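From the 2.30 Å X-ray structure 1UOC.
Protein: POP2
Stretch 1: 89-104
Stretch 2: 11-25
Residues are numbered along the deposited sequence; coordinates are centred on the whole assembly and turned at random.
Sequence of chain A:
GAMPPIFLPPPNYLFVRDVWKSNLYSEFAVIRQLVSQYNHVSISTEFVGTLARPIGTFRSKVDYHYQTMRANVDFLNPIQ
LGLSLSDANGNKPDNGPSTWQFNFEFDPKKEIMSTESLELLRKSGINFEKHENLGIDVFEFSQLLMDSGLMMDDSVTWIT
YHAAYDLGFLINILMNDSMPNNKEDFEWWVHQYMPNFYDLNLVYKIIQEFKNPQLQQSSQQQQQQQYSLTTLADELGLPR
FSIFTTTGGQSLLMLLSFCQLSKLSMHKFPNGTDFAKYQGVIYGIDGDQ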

ATOM      1  N   ASN A  89      -2.864   3.727  16.829  1.00 39.38           N
ATOM      2  CA  ASN A  89      -2.893   5.170  17.046  1.00 39.29           C
ATOM      3  C   ASN A  89      -1.849   5.928  16.258  1.00 38.05           C
ATOM      4  O   ASN A  89      -1.631   7.117  16.500  1.00 39.22           O
ATOM      5  CB  ASN A  89      -2.733   5.480  18.529  1.00 41.08           C
ATOM      6  CG  ASN A  89      -3.922   5.019  19.344  1.00 44.41           C
ATOM      7  OD1 ASN A  89      -3.780   4.209  20.258  1.00 49.24           O
ATOM      8  ND2 ASN A  89      -5.104   5.533  19.014  1.00 45.16           N
ATOM      9  N   GLY A  90      -1.194   5.242  15.326  1.00 36.76           N
ATOM     10  CA  GLY A  90      -0.192   5.897  14.504  1.00 36.13           C
ATOM     11  C   GLY A  90       1.181   6.053  15.133  1.00 37.17           C
ATOM     12  O   GLY A  90       2.044   6.729  14.570  1.00 37.92           O
ATOM     13  N   ASN A  91       1.389   5.443  16.298  1.00 36.50           N
ATOM     14  CA  ASN A  91       2.683   5.506  16.963  1.00 35.25           C
ATOM     15  C   ASN A  91       3.641   4.609  16.199  1.00 35.65           C
ATOM     16  O   ASN A  91       3.230   3.586  15.639  1.00 32.50           O
ATOM     17  CB  ASN A  91       2.583   4.997  18.397  1.00 36.92           C
ATOM     18  CG  ASN A  91       1.636   5.815  19.238  1.00 41.41           C
ATOM     19  OD1 ASN A  91       0.938   5.274  20.097  1.00 45.41           O
ATOM     20  ND2 ASN A  91       1.614   7.129  19.013  1.00 39.22           N
ATOM     21  N   LYS A  92       4.915   4.995  16.189  1.00 35.90           N
ATOM     22  CA  LYS A  92       5.954   4.243  15.506  1.00 35.64           C
ATOM     23  C   LYS A  92       7.176   4.142  16.414  1.00 37.93           C
ATOM     24  O   LYS A  92       7.312   4.905  17.371  1.00 39.10           O
ATOM     25  CB  LYS A  92       6.321   4.950  14.200  1.00 33.55           C
ATOM     26  CG  LYS A  92       5.203   4.941  13.135  1.00 30.81           C
ATOM     27  CD  LYS A  92       5.583   5.834  11.932  1.00 28.32           C
ATOM     28  CE  LYS A  92       4.901   5.401  10.629  1.00 29.21           C
ATOM     29  NZ  LYS A  92       5.486   4.146  10.039  1.00 25.47           N
ATOM     30  N   PRO A  93       8.068   3.175  16.153  1.00 37.53           N
ATOM     31  CA  PRO A  93       9.262   3.040  16.990  1.00 40.39           C
ATOM     32  C   PRO A  93      10.112   4.307  16.947  1.00 44.20           C
ATOM     33  O   PRO A  93      10.300   4.890  15.878  1.00 45.13           O
ATOM     34  CB  PRO A  93       9.970   1.826  16.385  1.00 41.05           C
ATOM     35  CG  PRO A  93       9.432   1.759  14.973  1.00 36.45           C
ATOM     36  CD  PRO A  93       7.995   2.087  15.168  1.00 36.60           C
ATOM     37  N   ASP A  94      10.615   4.740  18.108  1.00 47.30           N
ATOM     38  CA  ASP A  94      11.427   5.957  18.189  1.00 49.38           C
ATOM     39  C   ASP A  94      12.827   5.788  17.603  1.00 48.85           C
ATOM     40  O   ASP A  94      13.495   6.764  17.265  1.00 48.12           O
ATOM     41  CB  ASP A  94      11.522   6.449  19.642  1.00 54.20           C
ATOM     42  CG  ASP A  94      10.174   6.918  20.196  1.00 57.23           C
ATOM     43  OD1 ASP A  94       9.427   7.603  19.461  1.00 59.31           O
ATOM     44  OD2 ASP A  94       9.871   6.614  21.373  1.00 57.70           O
ATOM     45  N   ASN A  95      13.262   4.544  17.479  1.00 49.03           N
ATOM     46  CA  ASN A  95      14.563   4.244  16.905  1.00 49.45           C
ATOM     47  C   ASN A  95      14.412   3.313  15.714  1.00 48.28           C
ATOM     48  O   ASN A  95      13.572   2.420  15.720  1.00 51.15           O
ATOM     49  CB  ASN A  95      15.476   3.580  17.935  1.00 52.68           C
ATOM     50  CG  ASN A  95      16.289   4.581  18.722  1.00 56.81           C
ATOM     51  OD1 ASN A  95      17.436   4.312  19.081  1.00 59.80           O
ATOM     52  ND2 ASN A  95      15.703   5.744  19.002  1.00 58.16           N
ATOM     53  N   GLY A  96      15.229   3.518  14.693  1.00 45.57           N
ATOM     54  CA  GLY A  96      15.168   2.656  13.529  1.00 41.89           C
ATOM     55  C   GLY A  96      14.049   3.008  12.568  1.00 39.98           C
ATOM     56  O   GLY A  96      13.176   3.826  12.884  1.00 38.91           O
ATOM     57  N   PRO A  97      14.052   2.388  11.379  1.00 37.15           N
ATOM     58  CA  PRO A  97      13.065   2.588  10.315  1.00 35.53           C
ATOM     59  C   PRO A  97      11.698   1.957  10.594  1.00 33.11           C
ATOM     60  O   PRO A  97      11.588   0.884  11.187  1.00 31.63           O
ATOM     61  CB  PRO A  97      13.746   1.961   9.105  1.00 36.07           C
ATOM     62  CG  PRO A  97      14.460   0.795   9.732  1.00 35.92           C
ATOM     63  CD  PRO A  97      15.093   1.442  10.946  1.00 35.09           C
ATOM     64  N   SER A  98      10.666   2.631  10.113  1.00 30.23           N
ATOM     65  CA  SER A  98       9.294   2.195  10.284  1.00 29.95           C
ATOM     66  C   SER A  98       8.598   2.197   8.902  1.00 28.17           C
ATOM     67  O   SER A  98       7.408   1.895   8.777  1.00 25.49           O
ATOM     68  CB  SER A  98       8.606   3.172  11.225  1.00 28.43           C
ATOM     69  OG  SER A  98       7.453   2.601  11.759  1.00 34.20           O
ATOM     70  N   THR A  99       9.350   2.571   7.873  1.00 28.04           N
ATOM     71  CA  THR A  99       8.828   2.609   6.512  1.00 26.55           C
ATOM     72  C   THR A  99       9.928   2.110   5.603  1.00 25.54           C
ATOM     73  O   THR A  99      11.087   2.473   5.766  1.00 25.55           O
ATOM     74  CB  THR A  99       8.424   4.040   6.090  1.00 25.04           C
ATOM     75  OG1 THR A  99       7.377   4.504   6.940  1.00 25.61           O
ATOM     76  CG2 THR A  99       7.901   4.046   4.641  1.00 23.56           C
ATOM     77  N   TRP A 100       9.559   1.281   4.640  1.00 25.73           N
ATOM     78  CA  TRP A 100      10.524   0.696   3.731  1.00 24.17           C
ATOM     79  C   TRP A 100      10.083   0.905   2.302  1.00 27.59           C
ATOM     80  O   TRP A 100       8.884   0.960   2.010  1.00 23.99           O
ATOM     81  CB  TRP A 100      10.618  -0.813   3.985  1.00 24.85           C
ATOM     82  CG  TRP A 100      11.200  -1.174   5.327  1.00 26.69           C
ATOM     83  CD1 TRP A 100      12.515  -1.413   5.614  1.00 24.66           C
ATOM     84  CD2 TRP A 100      10.495  -1.257   6.572  1.00 24.89           C
ATOM     85  NE1 TRP A 100      12.671  -1.635   6.958  1.00 27.25           N
ATOM     86  CE2 TRP A 100      11.448  -1.541   7.574  1.00 26.68           C
ATOM     87  CE3 TRP A 100       9.149  -1.108   6.939  1.00 24.15           C
ATOM     88  CZ2 TRP A 100      11.100  -1.683   8.924  1.00 25.28           C
ATOM     89  CZ3 TRP A 100       8.802  -1.248   8.275  1.00 26.60           C
ATOM     90  CH2 TRP A 100       9.777  -1.532   9.254  1.00 27.94           C
ATOM     91  N   GLN A 101      11.065   1.018   1.416  1.00 27.68           N
ATOM     92  CA  GLN A 101      10.805   1.145  -0.003  1.00 29.26           C
ATOM     93  C   GLN A 101      11.616   0.052  -0.650  1.00 29.88           C
ATOM     94  O   GLN A 101      12.832   0.162  -0.764  1.00 29.68           O
ATOM     95  CB  GLN A 101      11.239   2.493  -0.569  1.00 29.51           C
ATOM     96  CG  GLN A 101      10.851   2.624  -2.051  1.00 30.98           C
ATOM     97  CD  GLN A 101      11.118   4.004  -2.622  1.00 28.33           C
ATOM     98  OE1 GLN A 101      12.237   4.325  -2.995  1.00 36.38           O
ATOM     99  NE2 GLN A 101      10.088   4.822  -2.688  1.00 30.75           N
ATOM    100  N   PHE A 102      10.940  -1.011  -1.057  1.00 29.25           N
ATOM    101  CA  PHE A 102      11.609  -2.119  -1.706  1.00 31.15           C
ATOM    102  C   PHE A 102      11.781  -1.801  -3.192  1.00 33.22           C
ATOM    103  O   PHE A 102      10.827  -1.442  -3.878  1.00 33.14           O
ATOM    104  CB  PHE A 102      10.793  -3.400  -1.524  1.00 30.51           C
ATOM    105  CG  PHE A 102      10.586  -3.795  -0.078  1.00 29.89           C
ATOM    106  CD1 PHE A 102       9.529  -3.264   0.662  1.00 28.20           C
ATOM    107  CD2 PHE A 102      11.449  -4.690   0.538  1.00 28.12           C
ATOM    108  CE1 PHE A 102       9.337  -3.622   1.996  1.00 27.05           C
ATOM    109  CE2 PHE A 102      11.268  -5.057   1.874  1.00 31.81           C
ATOM    110  CZ  PHE A 102      10.206  -4.518   2.603  1.00 28.12           C
ATOM    111  N   ASN A 103      13.008  -1.928  -3.682  1.00 34.84           N
ATOM    112  CA  ASN A 103      13.307  -1.647  -5.082  1.00 33.57           C
ATOM    113  C   ASN A 103      13.555  -2.983  -5.791  1.00 34.55           C
ATOM    114  O   ASN A 103      14.414  -3.761  -5.388  1.00 33.73           O
ATOM    115  CB  ASN A 103      14.528  -0.731  -5.157  1.00 33.26           C
ATOM    116  CG  ASN A 103      14.323   0.581  -4.397  1.00 32.95           C
ATOM    117  OD1 ASN A 103      14.742   0.724  -3.244  1.00 34.91           O
ATOM    118  ND2 ASN A 103      13.669   1.536  -5.039  1.00 31.63           N
ATOM    119  N   PHE A 104      12.783  -3.261  -6.836  1.00 35.30           N
ATOM    120  CA  PHE A 104      12.907  -4.536  -7.529  1.00 37.60           C
ATOM    121  C   PHE A 104      13.798  -4.531  -8.758  1.00 39.85           C
ATOM    122  O   PHE A 104      14.049  -3.481  -9.363  1.00 42.05           O
ATOM    123  CB  PHE A 104      11.523  -5.065  -7.903  1.00 36.59           C
ATOM    124  CG  PHE A 104      10.644  -5.326  -6.721  1.00 36.22           C
ATOM    125  CD1 PHE A 104       9.769  -4.353  -6.255  1.00 38.19           C
ATOM    126  CD2 PHE A 104      10.710  -6.541  -6.048  1.00 37.93           C
ATOM    127  CE1 PHE A 104       8.963  -4.587  -5.130  1.00 37.18           C
ATOM    128  CE2 PHE A 104       9.914  -6.784  -4.922  1.00 37.83           C
ATOM    129  CZ  PHE A 104       9.040  -5.804  -4.464  1.00 35.25           C
TER
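Stretch 2 (11-25) PNYLFVRDVWKSNLY

Stretch 2 lies alongside stretch 1 as a parallel β-strand neighbour, held by a ladder of backbone hydrogen bonds and extended at its N-terminal end by a tyrosine packed into the loop that precedes the strand. In stretch 2 a short 3-10 segment at residues 11-13 leads, through a turn at Leu14 and then extended residues, into a strand that includes residues 17-19, and a helix begins at Leu24. Its strand runs in the same direction as strand 99-103; the axes cross at -26° and approach to 4.7 Å. Together the two stretches bury 999 Å², counting both sides.

The register pairs Trp100 with Arg17, Gln101 with Asp18 and Phe102 with Val19, at CA-CA separations of 4.8, 4.9 and 4.7 Å. As is usual for parallel strands, the bonds alternate in direction: Arg17 N donates to Thr99 O (2.9 Å), Gln101 N to Arg17 O (3.0 Å), Val19 N to Gln101 O (2.9 Å), and Asn103 N to Val19 O (3.0 Å). Between them, Trp100 CA lies 3.3 Å from Arg17 O, a CA-H...O contact that adds to the ladder.

The side chains of Trp100, Phe102, Arg17 and Val19 share one face of the sheet. Val19, β-branched and compact, suits both an extended backbone and a site where it touches two aromatic rings: its CG2 meets the edge of the Trp100 ring, 3.7 Å from CD1, and also lies over one face of the Phe102 ring, whose CD2 is 3.8 Å from Val19 CB. Leu24, at the start of the helix, brings its CD1 to the edge of the same phenylalanine, 4.0 Å from Phe102 CD2. Arg17 combines a strand backbone with a long side chain that reaches back to Pro97; its guanidinium lies with one face against Pro97 CG, and NH2 is 3.3 Å from Pro97 CD.

Gln101 and Asp18 point to the other face, where Gln101 CB packs 3.8 Å from Val16 CG1. At the end of the pairing the backbone of stretch 2 turns away, and the indole of Trp20 provides a broad surface for Asn103: Asn103 CB sits over the six-membered ring, 3.6 Å from its centroid, in a CH-pi contact.

Before the strand, Tyr13 has the largest area covered by the other stretch, 127 Å². Its ring accepts Lys92 CB over one face, 3.6 Å from the ring centroid, while its hydroxyl OH receives a hydrogen bond from Lys92 N (2.9 Å). A tyrosine thus offers both a flat apolar surface and a polar tip. The lysine end leads away, and Lys92 NZ donates to Ser98 OG (3.0 Å) within its own stretch. Two waters bridge the stretches here: one joins Tyr13 O (2.7 Å from the water O), Lys92 NZ (3.0 Å) and Thr99 OG1 (2.6 Å), and another links Phe15 O (2.7 Å from the water O) to Ser98 N (2.6 Å). Nearby, Pro97 CB packs 3.9 Å from Phe15 CE2 at the ring edge.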

ATOM      1  N   PRO A  11       9.490  13.932  13.949  1.00 43.61           N
ATOM      2  CA  PRO A  11      10.463  13.886  12.850  1.00 42.32           C
ATOM      3  C   PRO A  11      10.953  12.519  12.386  1.00 42.20           C
ATOM      4  O   PRO A  11      10.983  12.254  11.184  1.00 43.49           O
ATOM      5  CB  PRO A  11      11.604  14.757  13.372  1.00 43.50           C
ATOM      6  CG  PRO A  11      10.882  15.782  14.154  1.00 42.61           C
ATOM      7  CD  PRO A  11       9.888  14.951  14.938  1.00 42.54           C
ATOM      8  N   ASN A  12      11.339  11.655  13.318  1.00 41.54           N
ATOM      9  CA  ASN A  12      11.850  10.339  12.952  1.00 42.57           C
ATOM     10  C   ASN A  12      10.828   9.394  12.306  1.00 41.64           C
ATOM     11  O   ASN A  12      11.182   8.319  11.826  1.00 42.41           O
ATOM     12  CB  ASN A  12      12.534   9.696  14.175  1.00 45.98           C
ATOM     13  CG  ASN A  12      11.958   8.333  14.546  1.00 51.73           C
ATOM     14  OD1 ASN A  12      10.904   8.248  15.187  1.00 55.25           O
ATOM     15  ND2 ASN A  12      12.655   7.259  14.152  1.00 50.82           N
ATOM     16  N   TYR A  13       9.563   9.797  12.281  1.00 40.13           N
ATOM     17  CA  TYR A  13       8.535   8.977  11.655  1.00 38.48           C
ATOM     18  C   TYR A  13       8.613   9.156  10.140  1.00 38.97           C
ATOM     19  O   TYR A  13       8.150   8.300   9.381  1.00 40.83           O
ATOM     20  CB  TYR A  13       7.129   9.400  12.100  1.00 36.65           C
ATOM     21  CG  TYR A  13       6.688   8.950  13.469  1.00 33.29           C
ATOM     22  CD1 TYR A  13       5.335   8.943  13.804  1.00 35.35           C
ATOM     23  CD2 TYR A  13       7.605   8.539  14.429  1.00 34.55           C
ATOM     24  CE1 TYR A  13       4.902   8.532  15.063  1.00 32.29           C
ATOM     25  CE2 TYR A  13       7.183   8.129  15.695  1.00 33.24           C
ATOM     26  CZ  TYR A  13       5.830   8.127  15.998  1.00 33.90           C
ATOM     27  OH  TYR A  13       5.399   7.701  17.230  1.00 34.25           O
ATOM     28  N   LEU A  14       9.197  10.269   9.704  1.00 36.80           N
ATOM     29  CA  LEU A  14       9.286  10.577   8.284  1.00 37.15           C
ATOM     30  C   LEU A  14      10.614  10.181   7.636  1.00 39.99           C
ATOM     31  O   LEU A  14      11.213  10.947   6.883  1.00 42.63           O
ATOM     32  CB  LEU A  14       9.010  12.069   8.079  1.00 35.86           C
ATOM     33  CG  LEU A  14       7.800  12.617   8.863  1.00 35.04           C
ATOM     34  CD1 LEU A  14       7.660  14.119   8.626  1.00 34.00           C
ATOM     35  CD2 LEU A  14       6.525  11.879   8.449  1.00 31.12           C
ATOM     36  N   PHE A  15      11.056   8.965   7.928  1.00 40.36           N
ATOM     37  CA  PHE A  15      12.293   8.429   7.384  1.00 38.71           C
ATOM     38  C   PHE A  15      11.943   7.136   6.653  1.00 37.58           C
ATOM     39  O   PHE A  15      11.273   6.272   7.218  1.00 36.62           O
ATOM     40  CB  PHE A  15      13.276   8.129   8.522  1.00 41.15           C
ATOM     41  CG  PHE A  15      14.459   7.313   8.093  1.00 45.42           C
ATOM     42  CD1 PHE A  15      15.448   7.870   7.287  1.00 46.41           C
ATOM     43  CD2 PHE A  15      14.563   5.972   8.453  1.00 46.02           C
ATOM     44  CE1 PHE A  15      16.529   7.099   6.838  1.00 48.54           C
ATOM     45  CE2 PHE A  15      15.640   5.187   8.011  1.00 48.08           C
ATOM     46  CZ  PHE A  15      16.624   5.753   7.199  1.00 48.89           C
ATOM     47  N   VAL A  16      12.391   7.008   5.405  1.00 35.47           N
ATOM     48  CA  VAL A  16      12.133   5.818   4.596  1.00 33.86           C
ATOM     49  C   VAL A  16      13.414   5.026   4.332  1.00 34.37           C
ATOM     50  O   VAL A  16      14.352   5.546   3.730  1.00 34.95           O
ATOM     51  CB  VAL A  16      11.534   6.186   3.223  1.00 34.10           C
ATOM     52  CG1 VAL A  16      11.301   4.926   2.411  1.00 33.46           C
ATOM     53  CG2 VAL A  16      10.241   6.954   3.393  1.00 30.24           C
ATOM     54  N   ARG A  17      13.464   3.772   4.770  1.00 34.08           N
ATOM     55  CA  ARG A  17      14.653   2.968   4.527  1.00 33.28           C
ATOM     56  C   ARG A  17      14.535   2.304   3.169  1.00 33.51           C
ATOM     57  O   ARG A  17      13.547   1.621   2.895  1.00 31.96           O
ATOM     58  CB  ARG A  17      14.822   1.876   5.582  1.00 34.71           C
ATOM     59  CG  ARG A  17      15.888   0.845   5.202  1.00 36.43           C
ATOM     60  CD  ARG A  17      17.259   1.211   5.753  1.00 39.64           C
ATOM     61  NE  ARG A  17      17.413   0.771   7.141  1.00 41.35           N
ATOM     62  CZ  ARG A  17      17.908   1.523   8.120  1.00 42.86           C
ATOM     63  NH1 ARG A  17      18.304   2.762   7.874  1.00 42.56           N
ATOM     64  NH2 ARG A  17      17.996   1.042   9.355  1.00 43.81           N
ATOM     65  N   ASP A  18      15.535   2.523   2.322  1.00 33.37           N
ATOM     66  CA  ASP A  18      15.566   1.925   1.003  1.00 35.19           C
ATOM     67  C   ASP A  18      16.052   0.497   1.159  1.00 33.63           C
ATOM     68  O   ASP A  18      16.966   0.223   1.945  1.00 34.35           O
ATOM     69  CB  ASP A  18      16.520   2.682   0.081  1.00 38.48           C
ATOM     70  CG  ASP A  18      15.805   3.678  -0.800  1.00 44.88           C
ATOM     71  OD1 ASP A  18      14.995   3.254  -1.655  1.00 47.30           O
ATOM     72  OD2 ASP A  18      16.049   4.891  -0.637  1.00 51.01           O
ATOM     73  N   VAL A  19      15.422  -0.413   0.429  1.00 30.83           N
ATOM     74  CA  VAL A  19      15.801  -1.812   0.484  1.00 30.19           C
ATOM     75  C   VAL A  19      16.174  -2.276  -0.921  1.00 32.49           C
ATOM     76  O   VAL A  19      15.479  -1.972  -1.896  1.00 31.46           O
ATOM     77  CB  VAL A  19      14.644  -2.692   1.029  1.00 28.00           C
ATOM     78  CG1 VAL A  19      15.150  -4.097   1.331  1.00 24.92           C
ATOM     79  CG2 VAL A  19      14.051  -2.065   2.291  1.00 28.36           C
ATOM     80  N   TRP A  20      17.298  -2.986  -1.005  1.00 34.08           N
ATOM     81  CA  TRP A  20      17.809  -3.539  -2.249  1.00 34.77           C
ATOM     82  C   TRP A  20      18.103  -4.992  -1.926  1.00 36.52           C
ATOM     83  O   TRP A  20      17.751  -5.452  -0.847  1.00 37.11           O
ATOM     84  CB  TRP A  20      19.087  -2.806  -2.694  1.00 33.54           C
ATOM     85  CG  TRP A  20      18.869  -1.334  -2.860  1.00 30.30           C
ATOM     86  CD1 TRP A  20      18.955  -0.380  -1.886  1.00 29.75           C
ATOM     87  CD2 TRP A  20      18.413  -0.659  -4.039  1.00 27.72           C
ATOM     88  NE1 TRP A  20      18.578   0.841  -2.380  1.00 28.01           N
ATOM     89  CE2 TRP A  20      18.238   0.701  -3.698  1.00 28.25           C
ATOM     90  CE3 TRP A  20      18.131  -1.070  -5.342  1.00 29.18           C
ATOM     91  CZ2 TRP A  20      17.795   1.654  -4.615  1.00 26.84           C
ATOM     92  CZ3 TRP A  20      17.690  -0.124  -6.262  1.00 30.10           C
ATOM     93  CH2 TRP A  20      17.525   1.225  -5.891  1.00 30.64           C
ATOM     94  N   LYS A  21      18.729  -5.717  -2.845  1.00 39.50           N
ATOM     95  CA  LYS A  21      19.033  -7.124  -2.608  1.00 41.69           C
ATOM     96  C   LYS A  21      19.965  -7.306  -1.406  1.00 42.00           C
ATOM     97  O   LYS A  21      19.856  -8.286  -0.669  1.00 42.04           O
ATOM     98  CB  LYS A  21      19.666  -7.745  -3.861  1.00 45.56           C
ATOM     99  CG  LYS A  21      19.870  -9.259  -3.790  1.00 51.80           C
ATOM    100  CD  LYS A  21      20.443  -9.812  -5.105  1.00 55.45           C
ATOM    101  CE  LYS A  21      20.732 -11.323  -5.016  1.00 57.92           C
ATOM    102  NZ  LYS A  21      19.493 -12.158  -4.869  1.00 55.86           N
ATOM    103  N   SER A  22      20.867  -6.349  -1.202  1.00 42.08           N
ATOM    104  CA  SER A  22      21.827  -6.416  -0.101  1.00 42.58           C
ATOM    105  C   SER A  22      21.231  -6.420   1.314  1.00 41.45           C
ATOM    106  O   SER A  22      21.713  -7.150   2.169  1.00 42.30           O
ATOM    107  CB  SER A  22      22.847  -5.276  -0.213  1.00 41.35           C
ATOM    108  OG  SER A  22      22.208  -4.010  -0.162  1.00 45.71           O
ATOM    109  N   ASN A  23      20.195  -5.620   1.569  1.00 38.65           N
ATOM    110  CA  ASN A  23      19.606  -5.581   2.910  1.00 37.03           C
ATOM    111  C   ASN A  23      18.184  -6.132   3.008  1.00 36.81           C
ATOM    112  O   ASN A  23      17.508  -5.938   4.014  1.00 36.90           O
ATOM    113  CB  ASN A  23      19.654  -4.154   3.463  1.00 35.31           C
ATOM    114  CG  ASN A  23      18.909  -3.168   2.594  1.00 37.15           C
ATOM    115  OD1 ASN A  23      18.736  -3.394   1.397  1.00 34.45           O
ATOM    116  ND2 ASN A  23      18.476  -2.053   3.190  1.00 33.59           N
ATOM    117  N   LEU A  24      17.746  -6.846   1.976  1.00 35.64           N
ATOM    118  CA  LEU A  24      16.411  -7.434   1.951  1.00 36.85           C
ATOM    119  C   LEU A  24      16.081  -8.304   3.174  1.00 36.48           C
ATOM    120  O   LEU A  24      15.063  -8.094   3.830  1.00 36.11           O
ATOM    121  CB  LEU A  24      16.226  -8.270   0.677  1.00 36.01           C
ATOM    122  CG  LEU A  24      14.870  -8.967   0.499  1.00 35.79           C
ATOM    123  CD1 LEU A  24      13.738  -7.949   0.579  1.00 33.16           C
ATOM    124  CD2 LEU A  24      14.839  -9.677  -0.841  1.00 34.70           C
ATOM    125  N   TYR A  25      16.934  -9.275   3.483  1.00 36.96           N
ATOM    126  CA  TYR A  25      16.674 -10.166   4.614  1.00 37.21           C
ATOM    127  C   TYR A  25      16.764  -9.525   5.988  1.00 35.08           C
ATOM    128  O   TYR A  25      15.920  -9.773   6.845  1.00 34.58           O
ATOM    129  CB  TYR A  25      17.590 -11.384   4.543  1.00 37.93           C
ATOM    130  CG  TYR A  25      17.224 -12.292   3.399  1.00 39.21           C
ATOM    131  CD1 TYR A  25      17.336 -11.856   2.082  1.00 40.12           C
ATOM    132  CD2 TYR A  25      16.703 -13.564   3.632  1.00 43.22           C
ATOM    133  CE1 TYR A  25      16.935 -12.653   1.023  1.00 41.46           C
ATOM    134  CE2 TYR A  25      16.293 -14.375   2.580  1.00 44.34           C
ATOM    135  CZ  TYR A  25      16.413 -13.909   1.277  1.00 43.28           C
ATOM    136  OH  TYR A  25      16.010 -14.692   0.225  1.00 46.45           O
TER
HETATM  137  O   HOH W   1       7.965   5.616   9.239  1.00 20.72           O
HETATM  138  O   HOH W   2      10.744   5.191   9.689  1.00 36.49           O